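Local coordinates for protein fructokinase (Vibrio cholerae serotype O1, PDB 5EYN) that phosphorylates fructose as a PfkB-family fructokinase, using ATP as the phosphate donor and binding a metal ion, at residues G73-M76 / Q77-T81. Sequence-based numbering, arbitrary orientation.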
ATOM      1  N   GLY A  73      -8.768  -6.294   1.237  1.00 10.53           N
ATOM      2  CA  GLY A  73      -9.905  -6.332   2.131  1.00 10.20           C
ATOM      3  C   GLY A  73     -10.641  -7.647   2.023  1.00 11.17           C
ATOM      4  O   GLY A  73     -11.069  -8.214   3.032  1.00 10.45           O
ATOM      5  N   ARG A  74     -10.780  -8.140   0.795  1.00 12.30           N
ATOM      6  CA  ARG A  74     -11.445  -9.416   0.584  1.00 13.89           C
ATOM      7  C   ARG A  74     -10.594 -10.546   1.153  1.00 12.79           C
ATOM      8  O   ARG A  74     -11.128 -11.522   1.671  1.00 12.43           O
ATOM      9  CB  ARG A  74     -11.741  -9.637  -0.892  1.00 15.21           C
ATOM     10  CG  ARG A  74     -12.854  -8.739  -1.386  1.00 18.48           C
ATOM     11  CD  ARG A  74     -13.277  -9.085  -2.796  1.00 24.28           C
ATOM     12  NE  ARG A  74     -12.342  -8.555  -3.780  1.00 27.86           N
ATOM     13  CZ  ARG A  74     -12.355  -7.302  -4.233  1.00 29.57           C
ATOM     14  NH1 ARG A  74     -13.259  -6.433  -3.792  1.00 31.11           N
ATOM     15  NH2 ARG A  74     -11.460  -6.913  -5.127  1.00 30.34           N
ATOM     16  N   PHE A  75      -9.274 -10.410   1.068  1.00 11.98           N
ATOM     17  CA  PHE A  75      -8.368 -11.393   1.652  1.00 11.64           C
ATOM     18  C   PHE A  75      -8.528 -11.424   3.168  1.00 10.88           C
ATOM     19  O   PHE A  75      -8.497 -12.486   3.773  1.00 10.63           O
ATOM     20  CB  PHE A  75      -6.936 -11.049   1.262  1.00 11.50           C
ATOM     21  CG  PHE A  75      -5.885 -11.876   1.947  1.00 12.12           C
ATOM     22  CD1 PHE A  75      -5.721 -13.217   1.648  1.00 13.37           C
ATOM     23  CD2 PHE A  75      -5.038 -11.296   2.870  1.00 13.80           C
ATOM     24  CE1 PHE A  75      -4.732 -13.954   2.267  1.00 15.10           C
ATOM     25  CE2 PHE A  75      -4.040 -12.030   3.479  1.00 15.32           C
ATOM     26  CZ  PHE A  75      -3.896 -13.361   3.179  1.00 16.42           C
ATOM     27  N   MET A  76      -8.717 -10.267   3.790  1.00 10.52           N
ATOM     28  CA  MET A  76      -8.914 -10.245   5.239  1.00  9.45           C
ATOM     29  C   MET A  76     -10.278 -10.821   5.637  1.00 10.43           C
ATOM     30  O   MET A  76     -10.386 -11.541   6.634  1.00 10.62           O
ATOM     31  CB  MET A  76      -8.695  -8.846   5.835  1.00  9.59           C
ATOM     32  CG  MET A  76      -7.230  -8.405   5.732  1.00 11.06           C
ATOM     33  SD  MET A  76      -6.054  -9.625   6.361  1.00 11.27           S
ATOM     34  CE  MET A  76      -6.517  -9.723   8.057  1.00 11.00           C
ATOM     35  N   GLN A  77     -11.314 -10.526   4.854  1.00 10.27           N
ATOM     36  CA  GLN A  77     -12.605 -11.178   5.077  1.00 12.79           C
ATOM     37  C   GLN A  77     -12.459 -12.690   4.982  1.00 12.69           C
ATOM     38  O   GLN A  77     -12.985 -13.429   5.824  1.00 12.87           O
ATOM     39  CB  GLN A  77     -13.634 -10.702   4.055  1.00 14.98           C
ATOM     40  CG  GLN A  77     -14.999 -11.358   4.191  1.00 20.54           C
ATOM     41  CD  GLN A  77     -15.942 -10.970   3.063  1.00 24.13           C
ATOM     42  OE1 GLN A  77     -15.552 -10.931   1.892  1.00 25.36           O
ATOM     43  NE2 GLN A  77     -17.189 -10.666   3.412  1.00 25.79           N
ATOM     44  N   GLN A  78     -11.769 -13.152   3.947  1.00 12.97           N
ATOM     45  CA  GLN A  78     -11.576 -14.590   3.747  1.00 14.08           C
ATOM     46  C   GLN A  78     -10.819 -15.201   4.922  1.00 12.90           C
ATOM     47  O   GLN A  78     -11.129 -16.303   5.382  1.00 13.69           O
ATOM     48  CB  GLN A  78     -10.795 -14.859   2.452  1.00 15.90           C
ATOM     49  CG  GLN A  78     -10.692 -16.340   2.098  1.00 19.04           C
ATOM     50  CD  GLN A  78     -12.056 -16.949   1.878  1.00 22.81           C
ATOM     51  OE1 GLN A  78     -12.819 -16.492   1.027  1.00 24.88           O
ATOM     52  NE2 GLN A  78     -12.383 -17.972   2.655  1.00 23.88           N
ATOM     53  N   THR A  79      -9.809 -14.486   5.395  1.00 10.79           N
ATOM     54  CA  THR A  79      -8.997 -14.966   6.495  1.00 11.20           C
ATOM     55  C   THR A  79      -9.852 -15.126   7.753  1.00 10.87           C
ATOM     56  O   THR A  79      -9.824 -16.167   8.410  1.00 11.21           O
ATOM     57  CB  THR A  79      -7.810 -14.018   6.782  1.00 11.31           C
ATOM     58  OG1 THR A  79      -6.920 -13.979   5.656  1.00 12.20           O
ATOM     59  CG2 THR A  79      -7.038 -14.449   8.021  1.00 13.38           C
ATOM     60  N   LEU A  80     -10.617 -14.097   8.103  1.00 11.10           N
ATOM     61  CA  LEU A  80     -11.467 -14.196   9.284  1.00 11.73           C
ATOM     62  C   LEU A  80     -12.485 -15.334   9.136  1.00 12.52           C
ATOM     63  O   LEU A  80     -12.753 -16.069  10.091  1.00 12.71           O
ATOM     64  CB  LEU A  80     -12.174 -12.871   9.566  1.00 12.06           C
ATOM     65  CG  LEU A  80     -11.226 -11.739   9.949  1.00 12.87           C
ATOM     66  CD1 LEU A  80     -12.047 -10.519  10.261  1.00 14.55           C
ATOM     67  CD2 LEU A  80     -10.328 -12.074  11.116  1.00 13.33           C
ATOM     68  N   THR A  81     -13.047 -15.478   7.941  1.00 13.28           N
ATOM     69  CA  THR A  81     -13.984 -16.564   7.659  1.00 14.75           C
ATOM     70  C   THR A  81     -13.314 -17.912   7.883  1.00 14.70           C
ATOM     71  O   THR A  81     -13.842 -18.780   8.599  1.00 16.17           O
ATOM     72  CB  THR A  81     -14.479 -16.493   6.204  1.00 16.72           C
ATOM     73  OG1 THR A  81     -15.281 -15.314   6.033  1.00 17.87           O
ATOM     74  CG2 THR A  81     -15.302 -17.717   5.845  1.00 18.44           C
TER
HETATM   75  O   HOH W   1     -13.695 -12.433   0.771  1.00 29.09           O
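Between Gly73 and Leu80 the backbone follows the i to i+4 bonding of an alpha helix: Gln77 N reaches Gly73 O, Gln78 N reaches Arg74 O, Thr79 N reaches Phe75 O, and Leu80 N reaches Met76 O at 3.0 Å with an almost straight N-H...O angle of 172°. On this regular framework threonine illustrates how a helical side chain can bond back to a carbonyl of the preceding turn. Thr79 OG1 lies beside its backbone N (chi1 -64°) and donates to Phe75 O at 2.9 Å, joining Thr79 N, which binds the same oxygen at 2.9 Å. The two donors come from opposite faces of the carbonyl plane, so one acceptor is gripped twice. The same device recurs two residues on, where Thr81 OG1 and Thr81 N share Gln77 O, the hydroxyl standing above the carbonyl plane at 3.0 Å from that oxygen. Thr79 OG1 also sits over the centre of one face of the Phe75 ring, 3.9 Å above its plane; with CG opposite the backbone N (chi1 172°), the ring stands out from the helix, leaning slightly toward its C-terminal end. The ring makes a cation-pi contact with Lys41 as well. Helix 71-82 is the crossover of a beta-alpha-beta unit linking parallel strands 61-68 and 86-93 in the ribokinase-like fold. Its buried side carries Met76, whose bent chain packs on Pro43, Ala27 and Met309; the Met76 side chain is about 8 Å from the bound fructose. Near the Phe92 and Leu90 side chains of strand 86-93, the extended Gln77 chain brings OE1 to a water that donates to it at 2.6 Å and to Arg74 O at 2.9 Å. Gln78, by contrast, turns its amide away, and NE2 hydrogen-bonds to Asp82 OD2.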